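Aminotransferase (Bacillus subtilis, PDB 6L1O) is a pyridoxal-phosphate-dependent aminotransferase that takes part in the biosynthesis of the nonribosomal dipeptide antibiotic bacilysin. Local coordinates at residues 48-53 / 239-244; 145-150 / 173-178; 230-235 / 255-260; 302-307 / 372-377. One frame throughout, in Å; residues are numbered along the deposited sequence.

Interaction 1. Residues 48-53 / 239-244; sequences PHIVEA and KTFNMA. With PLP (pyridoxal-5'-phosphate), chain E.
Ile50 meets Met243 and Phe241 through two different methyl groups, joining helix 48-57 to the loop that leaves the cofactor lysine, Lys239, in this class I aminotransferase. CG2 of Ile50 lies 3.7 Å from Met243 CE and nearly as close to the sulfur. The Ile50 and Phe241 side chains cross at about a right angle, with Ile50 CD1 4.1 Å from Phe241 CD1. With chi1 at -62°, CG2 of Ile50 lies anti to the backbone N and points at Met243, while CG1 stands beside that N and carries CD1 to Phe241. The Met243 chain bends at chi3 (82°), which turns its terminal methyl onto Ile50. All three side chains are buried, and the contact is wholly apolar. Alanines of helix 274-285 pack on Ile50 and Phe241 as well. Polar bonds hold the loop in place: Asn242 ND2 donates to Pro45 O, and Ala244 O is bound by Arg247, a residue of the cofactor pocket. Further in, Lys239 NZ lies 2.2 Å from C4A of the pyridoxal phosphate, shorter than unlinked atoms allow, so the state of that pair is doubtful. Its position is consistent with the lysine that carries the cofactor as a Schiff base in this family. Next to it Thr240, whose hydroxyl is hydrogen-bonded to Tyr235 OH, places its CG2 3.5 Å above the centre of the Phe241 ring.

Interaction 2. Residues 145-150 / 173-178; sequences MPLYEE and LNYPNN. With PLP (pyridoxal-5'-phosphate), chain E.
Leu147 and Tyr175 approach from opposite directions, and both leucine methyls meet the phenol oxygen: CD1 lies 3.6 Å and CD2 3.7 Å from Tyr175 OH. The methyls only pack against the oxygen, whose hydrogen bond is made with Tyr153 O. The same CD1 grazes the amide of Asn177, at 4.2 Å from ND2. Further along, Met145 crosses Leu173 at about a right angle, with its CE 4.0 Å from Leu173 CD2; the bend at chi3 (-72°) brings the methyl round. These side chains reach past strand 120-125, which lies between strands 141-146 and 168-174 in the sheet and bonds to the backbone of Met145. Hydrogen bonds, by contrast, shape the loop after strand 168-174, where a cis peptide precedes Pro176. Asn177 ND2 gives a bond of 3.0 Å to Asn174 O, in the carbonyl plane. Asn178 N reaches Asn174 OD1 from above its carbonyl plane in a nearly straight bond (172°). Outside the loop, Asn177 OD1 is held by Thr180 and Asn174 ND2 by Asp206 O, so both ends of the Asn174 amide are fixed beside the cofactor methyl C2A. Asn178 ND2 donates to the cofactor's O3 at 2.8 Å. This bond, made from the loop after a central strand, is as in other class I aminotransferases, where an asparagine at this place binds the phenolic oxygen of the cofactor.

Interaction 3. Residues 230-235 / 255-260; sequences VGAELY and EKIIQA
Ile257 drives its CD1 methyl onto the bare backbone of Gly231, where the packing is closest: CD1 lies 3.7 Å from Gly231 CA and equally near Gly231 C. The methyl lies directly on the main chain there, and Ile257 CD1 also comes within 4.1 Å of Val230 O. A near-straight chi2 (172°) carries CD1 out to the glycine, while the branch methyl CG2 turns to Ala232 and meets its CB more distantly, at 4.3 Å. At the fringe of this packed side, Ile258 CD1 stays 5.2 Å from Ala232 CB. The contact packs the first turn of helix 255-266 on strand 231-236, in the mixed seven-stranded sheet of the large domain common to fold-type I pyridoxal-phosphate enzymes. Strand 249-253 pairs antiparallel with 231-236, and where it passes into the helix, Asn254 OD1 accepts from Ile257 N. Leu110 and Leu114 of helix 103-114 also touch Ile257, as does Ile3 of the second subunit. The other side of the helix is looser. Gln259 lies exposed, its NE2 bonded to Glu263, and the partly exposed Glu255 and Lys256 are modelled no further than CB.

Interaction 4. Residues 302-307 / 372-377; sequences IDFFTA and SKQEDL
Ile302 O, on the helix whose Phe304 and Phe305 meet Gln374 and Leu377, is gripped twice by Thr306. The hydroxyl OG1 binds Ile302 O at 2.7 Å, and the backbone Thr306 N reaches the same oxygen from the opposite face of its carbonyl plane; the hydroxyl tilts 29° out of that plane. Across the contact the packing is mostly apolar. Phe304 swings its ring out toward segment 372-377 with CG anti to the backbone N (chi1 175°). Its CE2 lies 3.7 Å from the backbone O of Gln374 and its CZ 4.0 Å from Gln374 CG, the two side chains crossing at about a right angle with ring and amide planes 30° apart. Leu377 CB sits at the edge of the Phe304 ring, near its plane, and also lies 4.1 Å from Phe305 CD1, so this one carbon touches both aromatic side chains. Here the long helix 289-313 packs against the start of the C-terminal helix 374-385, in the part of the fold that corresponds to the small domain of class I aminotransferases. Lys373 takes the N-cap position of helix 374-385, and its O accepts from Leu377 N. Phe305 is buried and packs on Met370 too, whereas Gln374 is exposed. At that outer margin Gln374 NE2 gives a 2.8 Å bond to Glu375 OE2, met on the anti side of the carboxylate.

In the fold
Interactions 1, 2 and 3 are buried, whereas interaction 4 is only partly so, with an exposed glutamine at its margin. Interactions 2 and 3 draw on strands of the same seven-stranded sheet, one through strands 141-146 and 168-174, the other through strand 231-236. Interactions 1 and 2 both reach the cofactor, yet lie on opposite sides of the chain's centre: apolar packing backs the lysine loop in the first, whereas in the second a network of asparagine amides shapes the loop beside the cofactor. Interactions 1 and 3 touch through the hydroxyls of Thr240 and Tyr235, on a strand and helix that follow each other in the chain, and both meet the second subunit. Interactions 3 and 4, 38 Å apart between centres, lie away from the cofactor pocket.

Interaction 1. Residues 48-53 / 239-244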
# COMPACT_ATOMS: atom_id res chain seq x y z
N PRO B 48 7.82 4.00 -23.90
CA PRO B 48 6.84 5.05 -24.17
C PRO B 48 5.39 4.56 -24.41
O PRO B 48 4.47 5.30 -24.08
CB PRO B 48 7.41 5.81 -25.38
CG PRO B 48 8.71 5.16 -25.73
CD PRO B 48 9.10 4.25 -24.60
N HIS B 49 5.18 3.36 -24.90
CA HIS B 49 3.80 2.86 -25.09
C HIS B 49 3.09 2.62 -23.74
O HIS B 49 1.88 2.75 -23.63
CB HIS B 49 3.75 1.63 -25.97
CG HIS B 49 4.35 0.39 -25.35
ND1 HIS B 49 5.71 0.19 -25.25
CD2 HIS B 49 3.78 -0.73 -24.83
CE1 HIS B 49 5.95 -0.98 -24.68
NE2 HIS B 49 4.80 -1.56 -24.41
N ILE B 50 3.86 2.34 -22.69
CA ILE B 50 3.32 2.20 -21.35
C ILE B 50 2.97 3.58 -20.77
O ILE B 50 1.93 3.79 -20.17
CB ILE B 50 4.32 1.43 -20.43
CG1 ILE B 50 4.51 0.03 -21.00
CG2 ILE B 50 3.77 1.40 -18.97
CD1 ILE B 50 5.71 -0.78 -20.54
N VAL B 51 3.89 4.51 -20.89
CA VAL B 51 3.67 5.85 -20.47
C VAL B 51 2.43 6.49 -21.13
O VAL B 51 1.60 7.11 -20.44
CB VAL B 51 4.89 6.75 -20.71
CG1 VAL B 51 4.60 8.20 -20.27
CG2 VAL B 51 6.13 6.21 -20.00
N GLU B 52 2.31 6.32 -22.43
CA GLU B 52 1.16 6.85 -23.15
C GLU B 52 -0.15 6.19 -22.77
O GLU B 52 -1.17 6.85 -22.78
CB GLU B 52 1.34 6.74 -24.66
CG GLU B 52 2.41 7.68 -25.19
CD GLU B 52 2.22 9.15 -24.82
OE1 GLU B 52 1.05 9.68 -24.82
OE2 GLU B 52 3.27 9.78 -24.50
N ALA B 53 -0.11 4.93 -22.36
CA ALA B 53 -1.31 4.27 -21.87
C ALA B 53 -1.78 4.87 -20.53
O ALA B 53 -2.99 5.10 -20.34
CB ALA B 53 -1.10 2.77 -21.79
N LYS B 239 11.29 -4.52 -12.51
CA LYS B 239 12.49 -4.85 -13.28
C LYS B 239 12.16 -5.13 -14.74
O LYS B 239 12.88 -4.76 -15.61
CB LYS B 239 13.21 -6.04 -12.65
CG LYS B 239 13.57 -5.86 -11.17
CD LYS B 239 14.06 -4.45 -10.86
CE LYS B 239 14.44 -4.25 -9.44
NZ LYS B 239 13.79 -5.20 -8.53
N THR B 240 11.08 -5.85 -14.99
CA THR B 240 10.76 -6.27 -16.33
C THR B 240 10.54 -5.09 -17.26
O THR B 240 10.98 -5.08 -18.39
CB THR B 240 9.50 -7.16 -16.36
OG1 THR B 240 9.77 -8.36 -15.61
CG2 THR B 240 9.15 -7.55 -17.79
N PHE B 241 9.90 -4.06 -16.74
CA PHE B 241 9.42 -2.96 -17.58
C PHE B 241 10.00 -1.63 -17.24
O PHE B 241 9.51 -0.58 -17.71
CB PHE B 241 7.89 -2.90 -17.48
CG PHE B 241 7.21 -4.13 -18.00
CD1 PHE B 241 7.21 -4.42 -19.35
CD2 PHE B 241 6.54 -4.99 -17.12
CE1 PHE B 241 6.59 -5.57 -19.82
CE2 PHE B 241 5.87 -6.09 -17.60
CZ PHE B 241 5.91 -6.38 -18.96
N ASN B 242 11.08 -1.61 -16.44
CA ASN B 242 11.61 -0.34 -15.92
C ASN B 242 10.47 0.50 -15.29
O ASN B 242 10.26 1.71 -15.61
CB ASN B 242 12.27 0.47 -17.05
CG ASN B 242 13.44 -0.21 -17.68
OD1 ASN B 242 14.12 -0.98 -17.06
ND2 ASN B 242 13.69 0.10 -18.96
N MET B 243 9.68 -0.15 -14.44
CA MET B 243 8.55 0.50 -13.76
C MET B 243 8.70 0.52 -12.25
O MET B 243 7.68 0.55 -11.50
CB MET B 243 7.25 -0.19 -14.18
CG MET B 243 6.84 0.12 -15.60
SD MET B 243 5.44 -0.82 -16.19
CE MET B 243 4.13 0.20 -15.47
N ALA B 244 9.94 0.58 -11.76
CA ALA B 244 10.21 0.50 -10.33
C ALA B 244 9.48 1.54 -9.54
O ALA B 244 8.96 1.25 -8.44
CB ALA B 244 11.72 0.52 -10.05
N1 PLP E . 12.21 -9.33 -5.09
C2 PLP E . 13.53 -9.16 -5.29
C2A PLP E . 14.53 -10.21 -4.88
C3 PLP E . 14.04 -7.90 -5.79
O3 PLP E . 15.34 -7.64 -5.97
C4 PLP E . 13.06 -6.95 -6.17
C4A PLP E . 13.62 -5.56 -6.33
C5 PLP E . 11.64 -7.21 -5.94
C6 PLP E . 11.28 -8.45 -5.42
C5A PLP E . 10.56 -6.27 -6.38
O4P PLP E . 10.52 -5.06 -5.77
P PLP E . 9.24 -4.07 -6.01
O1P PLP E . 8.76 -3.75 -4.64
O2P PLP E . 8.21 -4.71 -6.92
O3P PLP E . 9.83 -2.88 -6.70

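Interaction 2. Residues 145-150 / 173-178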
# COMPACT_ATOMS: atom_id res chain seq x y z
N MET B 145 17.90 -21.50 4.88
CA MET B 145 18.26 -22.50 3.89
C MET B 145 19.51 -22.00 3.17
O MET B 145 19.43 -21.06 2.41
CB MET B 145 17.15 -22.77 2.90
CG MET B 145 15.78 -23.09 3.49
SD MET B 145 14.62 -23.44 2.15
CE MET B 145 14.42 -21.78 1.50
N PRO B 146 20.68 -22.62 3.43
CA PRO B 146 21.90 -22.09 2.85
C PRO B 146 22.02 -22.38 1.34
O PRO B 146 21.68 -23.47 0.85
CB PRO B 146 23.00 -22.78 3.65
CG PRO B 146 22.40 -24.01 4.14
CD PRO B 146 20.96 -23.69 4.42
N LEU B 147 22.41 -21.37 0.59
CA LEU B 147 22.63 -21.54 -0.86
C LEU B 147 24.13 -21.54 -1.08
O LEU B 147 24.81 -20.52 -0.87
CB LEU B 147 21.93 -20.43 -1.66
CG LEU B 147 20.49 -20.07 -1.35
CD1 LEU B 147 19.96 -18.99 -2.29
CD2 LEU B 147 19.59 -21.29 -1.33
N TYR B 148 24.67 -22.69 -1.49
CA TYR B 148 26.08 -22.79 -1.74
C TYR B 148 26.36 -22.85 -3.25
O TYR B 148 25.58 -23.49 -4.00
CB TYR B 148 26.65 -24.05 -1.05
CG TYR B 148 26.51 -24.02 0.44
CD1 TYR B 148 27.16 -23.06 1.20
CD2 TYR B 148 25.76 -24.97 1.09
CE1 TYR B 148 27.04 -23.03 2.59
CE2 TYR B 148 25.64 -24.97 2.48
CZ TYR B 148 26.29 -24.00 3.22
OH TYR B 148 26.14 -23.97 4.58
N GLU B 149 27.47 -22.26 -3.66
CA GLU B 149 27.87 -22.27 -5.07
C GLU B 149 27.98 -23.70 -5.63
O GLU B 149 27.60 -23.96 -6.78
CB GLU B 149 29.21 -21.58 -5.25
CG GLU B 149 29.71 -21.59 -6.71
CD GLU B 149 30.83 -20.60 -6.95
OE1 GLU B 149 31.46 -20.17 -5.96
OE2 GLU B 149 31.10 -20.27 -8.13
N GLU B 150 28.44 -24.62 -4.79
CA GLU B 150 28.56 -26.04 -5.17
C GLU B 150 27.22 -26.64 -5.58
O GLU B 150 27.16 -27.53 -6.41
CB GLU B 150 29.16 -26.83 -4.00
CG GLU B 150 30.60 -26.50 -3.68
CD GLU B 150 30.81 -25.37 -2.65
OE1 GLU B 150 29.93 -24.45 -2.46
OE2 GLU B 150 31.91 -25.40 -2.05
N LEU B 173 11.48 -18.65 -2.12
CA LEU B 173 12.49 -18.93 -3.07
C LEU B 173 12.52 -17.77 -4.11
O LEU B 173 11.52 -17.15 -4.35
CB LEU B 173 12.17 -20.27 -3.78
CG LEU B 173 12.09 -21.52 -2.90
CD1 LEU B 173 11.49 -22.66 -3.72
CD2 LEU B 173 13.45 -21.86 -2.36
N ASN B 174 13.67 -17.54 -4.72
CA ASN B 174 13.86 -16.44 -5.63
C ASN B 174 14.79 -16.79 -6.78
O ASN B 174 16.00 -16.75 -6.62
CB ASN B 174 14.41 -15.26 -4.82
CG ASN B 174 14.81 -14.09 -5.65
OD1 ASN B 174 15.84 -13.50 -5.42
ND2 ASN B 174 14.00 -13.74 -6.63
N TYR B 175 14.24 -17.13 -7.94
CA TYR B 175 15.04 -17.43 -9.16
C TYR B 175 14.41 -16.84 -10.40
O TYR B 175 13.21 -16.98 -10.61
CB TYR B 175 15.33 -18.95 -9.32
CG TYR B 175 16.05 -19.52 -8.09
CD1 TYR B 175 17.42 -19.44 -7.96
CD2 TYR B 175 15.33 -20.03 -7.03
CE1 TYR B 175 18.04 -19.88 -6.85
CE2 TYR B 175 15.97 -20.46 -5.89
CZ TYR B 175 17.32 -20.38 -5.79
OH TYR B 175 17.95 -20.80 -4.64
N PRO B 176 15.20 -16.17 -11.25
CA PRO B 176 16.63 -15.82 -11.15
C PRO B 176 16.93 -15.07 -9.92
O PRO B 176 16.12 -14.25 -9.51
CB PRO B 176 16.88 -14.99 -12.44
CG PRO B 176 15.81 -15.41 -13.35
CD PRO B 176 14.61 -15.58 -12.45
N ASN B 177 18.07 -15.36 -9.28
CA ASN B 177 18.32 -15.01 -7.87
C ASN B 177 19.07 -13.69 -7.60
O ASN B 177 20.05 -13.37 -8.24
CB ASN B 177 19.09 -16.15 -7.23
CG ASN B 177 19.38 -15.95 -5.77
OD1 ASN B 177 20.46 -15.52 -5.40
ND2 ASN B 177 18.41 -16.19 -4.95
N ASN B 178 18.56 -12.96 -6.64
CA ASN B 178 19.19 -11.78 -6.07
C ASN B 178 19.73 -12.26 -4.72
O ASN B 178 18.97 -12.60 -3.86
CB ASN B 178 18.15 -10.68 -5.88
CG ASN B 178 18.72 -9.43 -5.23
OD1 ASN B 178 19.90 -9.34 -4.90
ND2 ASN B 178 17.83 -8.46 -4.98
N1 PLP E . 12.21 -9.33 -5.09
C2 PLP E . 13.53 -9.16 -5.29
C2A PLP E . 14.53 -10.21 -4.88
C3 PLP E . 14.04 -7.90 -5.79
O3 PLP E . 15.34 -7.64 -5.97
C4 PLP E . 13.06 -6.95 -6.17
C4A PLP E . 13.62 -5.56 -6.33
C5 PLP E . 11.64 -7.21 -5.94
C6 PLP E . 11.28 -8.45 -5.42
C5A PLP E . 10.56 -6.27 -6.38
O4P PLP E . 10.52 -5.06 -5.77
P PLP E . 9.24 -4.07 -6.01
O1P PLP E . 8.76 -3.75 -4.64
O2P PLP E . 8.21 -4.71 -6.92
O3P PLP E . 9.83 -2.88 -6.70

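Interaction 3. Residues 230-235 / 255-260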
# COMPACT_ATOMS: atom_id res chain seq x y z
N VAL B 230 0.44 -25.76 -3.65
CA VAL B 230 1.20 -25.40 -2.47
C VAL B 230 1.54 -23.89 -2.36
O VAL B 230 1.89 -23.40 -1.27
CB VAL B 230 2.49 -26.20 -2.34
CG1 VAL B 230 2.19 -27.73 -2.40
CG2 VAL B 230 3.49 -25.80 -3.43
N GLY B 231 1.42 -23.14 -3.46
CA GLY B 231 1.98 -21.80 -3.40
C GLY B 231 1.50 -20.80 -4.41
O GLY B 231 0.45 -20.92 -4.98
N ALA B 232 2.30 -19.77 -4.56
CA ALA B 232 1.96 -18.64 -5.44
C ALA B 232 3.26 -18.01 -5.89
O ALA B 232 4.31 -18.22 -5.24
CB ALA B 232 1.13 -17.63 -4.70
N GLU B 233 3.18 -17.26 -6.97
CA GLU B 233 4.36 -16.60 -7.53
C GLU B 233 4.09 -15.09 -7.53
O GLU B 233 3.01 -14.66 -7.90
CB GLU B 233 4.63 -17.12 -8.92
CG GLU B 233 5.80 -16.48 -9.64
CD GLU B 233 6.25 -17.36 -10.80
OE1 GLU B 233 7.24 -18.15 -10.62
OE2 GLU B 233 5.59 -17.28 -11.84
N LEU B 234 5.08 -14.33 -7.06
CA LEU B 234 5.04 -12.91 -7.02
C LEU B 234 5.78 -12.35 -8.24
O LEU B 234 6.98 -12.62 -8.41
CB LEU B 234 5.67 -12.38 -5.73
CG LEU B 234 5.65 -10.87 -5.48
CD1 LEU B 234 4.25 -10.34 -5.28
CD2 LEU B 234 6.48 -10.49 -4.30
N TYR B 235 5.08 -11.59 -9.04
CA TYR B 235 5.58 -10.98 -10.27
C TYR B 235 5.55 -9.45 -10.11
O TYR B 235 4.50 -8.90 -9.79
CB TYR B 235 4.75 -11.39 -11.49
CG TYR B 235 5.45 -11.05 -12.81
CD1 TYR B 235 6.30 -11.97 -13.45
CD2 TYR B 235 5.44 -9.76 -13.31
CE1 TYR B 235 6.99 -11.65 -14.61
CE2 TYR B 235 6.15 -9.42 -14.45
CZ TYR B 235 6.93 -10.39 -15.11
OH TYR B 235 7.64 -10.01 -16.24
N GLU B 255 -5.77 -20.57 -5.32
CA GLU B 255 -6.95 -19.75 -5.13
C GLU B 255 -7.30 -19.48 -3.67
O GLU B 255 -7.91 -18.48 -3.38
CB GLU B 255 -8.15 -20.32 -5.90
N LYS B 256 -6.92 -20.38 -2.76
CA LYS B 256 -7.07 -20.18 -1.34
C LYS B 256 -6.10 -19.18 -0.76
O LYS B 256 -6.45 -18.43 0.13
CB LYS B 256 -7.00 -21.54 -0.53
N ILE B 257 -4.88 -19.14 -1.28
CA ILE B 257 -3.94 -18.09 -0.94
C ILE B 257 -4.46 -16.76 -1.44
O ILE B 257 -4.46 -15.77 -0.71
CB ILE B 257 -2.52 -18.40 -1.51
CG1 ILE B 257 -1.93 -19.62 -0.82
CG2 ILE B 257 -1.53 -17.24 -1.30
CD1 ILE B 257 -0.61 -20.14 -1.43
N ILE B 258 -4.89 -16.73 -2.72
CA ILE B 258 -5.40 -15.52 -3.31
C ILE B 258 -6.63 -15.00 -2.53
O ILE B 258 -6.79 -13.82 -2.32
CB ILE B 258 -5.70 -15.73 -4.81
CG1 ILE B 258 -4.42 -16.10 -5.58
CG2 ILE B 258 -6.39 -14.53 -5.44
CD1 ILE B 258 -3.32 -15.06 -5.44
N GLN B 259 -7.48 -15.90 -2.08
CA GLN B 259 -8.65 -15.50 -1.29
C GLN B 259 -8.26 -14.83 0.01
O GLN B 259 -8.85 -13.84 0.39
CB GLN B 259 -9.52 -16.72 -1.02
CG GLN B 259 -10.83 -16.39 -0.32
CD GLN B 259 -11.47 -17.64 0.30
OE1 GLN B 259 -11.16 -18.78 -0.07
NE2 GLN B 259 -12.37 -17.44 1.26
N ALA B 260 -7.25 -15.37 0.70
CA ALA B 260 -6.78 -14.78 1.95
C ALA B 260 -6.20 -13.38 1.69
O ALA B 260 -6.49 -12.44 2.42
CB ALA B 260 -5.74 -15.66 2.59

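Interaction 4. Residues 302-307 / 372-377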
# COMPACT_ATOMS: atom_id res chain seq x y z
N ILE B 302 27.10 -6.67 -18.78
CA ILE B 302 27.73 -7.76 -18.07
C ILE B 302 29.00 -8.23 -18.76
O ILE B 302 30.07 -8.34 -18.13
CB ILE B 302 26.77 -8.94 -17.91
CG1 ILE B 302 25.72 -8.60 -16.85
CG2 ILE B 302 27.52 -10.22 -17.54
CD1 ILE B 302 24.52 -9.54 -16.90
N ASP B 303 28.91 -8.45 -20.06
CA ASP B 303 30.07 -8.86 -20.84
C ASP B 303 31.18 -7.80 -20.86
O ASP B 303 32.36 -8.12 -20.61
CB ASP B 303 29.66 -9.23 -22.25
CG ASP B 303 28.85 -10.52 -22.30
OD1 ASP B 303 28.59 -11.14 -21.25
OD2 ASP B 303 28.46 -10.91 -23.41
N PHE B 304 30.81 -6.56 -21.16
CA PHE B 304 31.73 -5.42 -21.09
C PHE B 304 32.45 -5.27 -19.74
O PHE B 304 33.69 -5.13 -19.69
CB PHE B 304 30.98 -4.14 -21.38
CG PHE B 304 31.80 -2.89 -21.22
CD1 PHE B 304 32.75 -2.52 -22.18
CD2 PHE B 304 31.64 -2.08 -20.10
CE1 PHE B 304 33.49 -1.35 -22.04
CE2 PHE B 304 32.39 -0.93 -19.93
CZ PHE B 304 33.31 -0.56 -20.92
N PHE B 305 31.65 -5.24 -18.67
CA PHE B 305 32.12 -5.04 -17.33
C PHE B 305 33.01 -6.17 -16.82
O PHE B 305 34.06 -5.93 -16.22
CB PHE B 305 30.92 -4.93 -16.36
CG PHE B 305 31.31 -4.66 -14.93
CD1 PHE B 305 31.72 -3.37 -14.52
CD2 PHE B 305 31.28 -5.67 -14.00
CE1 PHE B 305 32.08 -3.12 -13.21
CE2 PHE B 305 31.66 -5.43 -12.69
CZ PHE B 305 32.04 -4.17 -12.28
N THR B 306 32.59 -7.39 -16.97
CA THR B 306 33.39 -8.52 -16.44
C THR B 306 34.73 -8.66 -17.24
O THR B 306 35.81 -8.99 -16.69
CB THR B 306 32.62 -9.84 -16.42
OG1 THR B 306 32.09 -10.13 -17.71
CG2 THR B 306 31.45 -9.79 -15.39
N ALA B 307 34.67 -8.38 -18.53
CA ALA B 307 35.91 -8.42 -19.35
C ALA B 307 36.86 -7.34 -18.92
O ALA B 307 38.08 -7.54 -18.87
CB ALA B 307 35.56 -8.33 -20.83
N SER B 372 23.73 0.76 -14.75
CA SER B 372 24.40 1.99 -14.98
C SER B 372 24.97 2.00 -16.40
O SER B 372 25.30 0.93 -17.01
CB SER B 372 25.52 2.17 -13.96
OG SER B 372 25.06 2.61 -12.72
N LYS B 373 25.14 3.21 -16.91
CA LYS B 373 25.58 3.38 -18.31
C LYS B 373 27.05 2.90 -18.50
O LYS B 373 27.82 2.89 -17.55
CB LYS B 373 25.41 4.86 -18.70
CG LYS B 373 26.42 5.82 -18.04
CD LYS B 373 26.11 7.31 -18.21
CE LYS B 373 24.94 7.72 -17.31
NZ LYS B 373 24.76 9.19 -17.24
N GLN B 374 27.41 2.55 -19.73
CA GLN B 374 28.77 2.05 -20.04
C GLN B 374 29.93 2.83 -19.40
O GLN B 374 30.85 2.25 -18.81
CB GLN B 374 28.97 2.03 -21.57
CG GLN B 374 30.44 2.06 -22.02
CD GLN B 374 30.59 2.16 -23.55
OE1 GLN B 374 29.89 1.50 -24.28
NE2 GLN B 374 31.51 3.02 -24.01
N GLU B 375 29.90 4.15 -19.54
CA GLU B 375 31.00 4.97 -19.04
C GLU B 375 31.07 5.05 -17.50
O GLU B 375 32.15 5.26 -16.91
CB GLU B 375 30.98 6.35 -19.67
CG GLU B 375 31.32 6.32 -21.18
CD GLU B 375 32.71 5.76 -21.50
OE1 GLU B 375 33.68 6.07 -20.73
OE2 GLU B 375 32.84 4.95 -22.48
N ASP B 376 29.94 4.88 -16.83
CA ASP B 376 29.94 4.72 -15.37
C ASP B 376 30.57 3.37 -14.99
O ASP B 376 31.36 3.31 -14.07
CB ASP B 376 28.53 4.80 -14.80
CG ASP B 376 27.99 6.23 -14.71
OD1 ASP B 376 28.72 7.20 -15.05
OD2 ASP B 376 26.80 6.38 -14.33
N LEU B 377 30.26 2.33 -15.76
CA LEU B 377 30.90 1.04 -15.56
C LEU B 377 32.42 1.16 -15.77
O LEU B 377 33.22 0.58 -15.02
CB LEU B 377 30.30 -0.03 -16.45
CG LEU B 377 28.77 -0.28 -16.31
CD1 LEU B 377 28.28 -1.38 -17.24
CD2 LEU B 377 28.42 -0.66 -14.86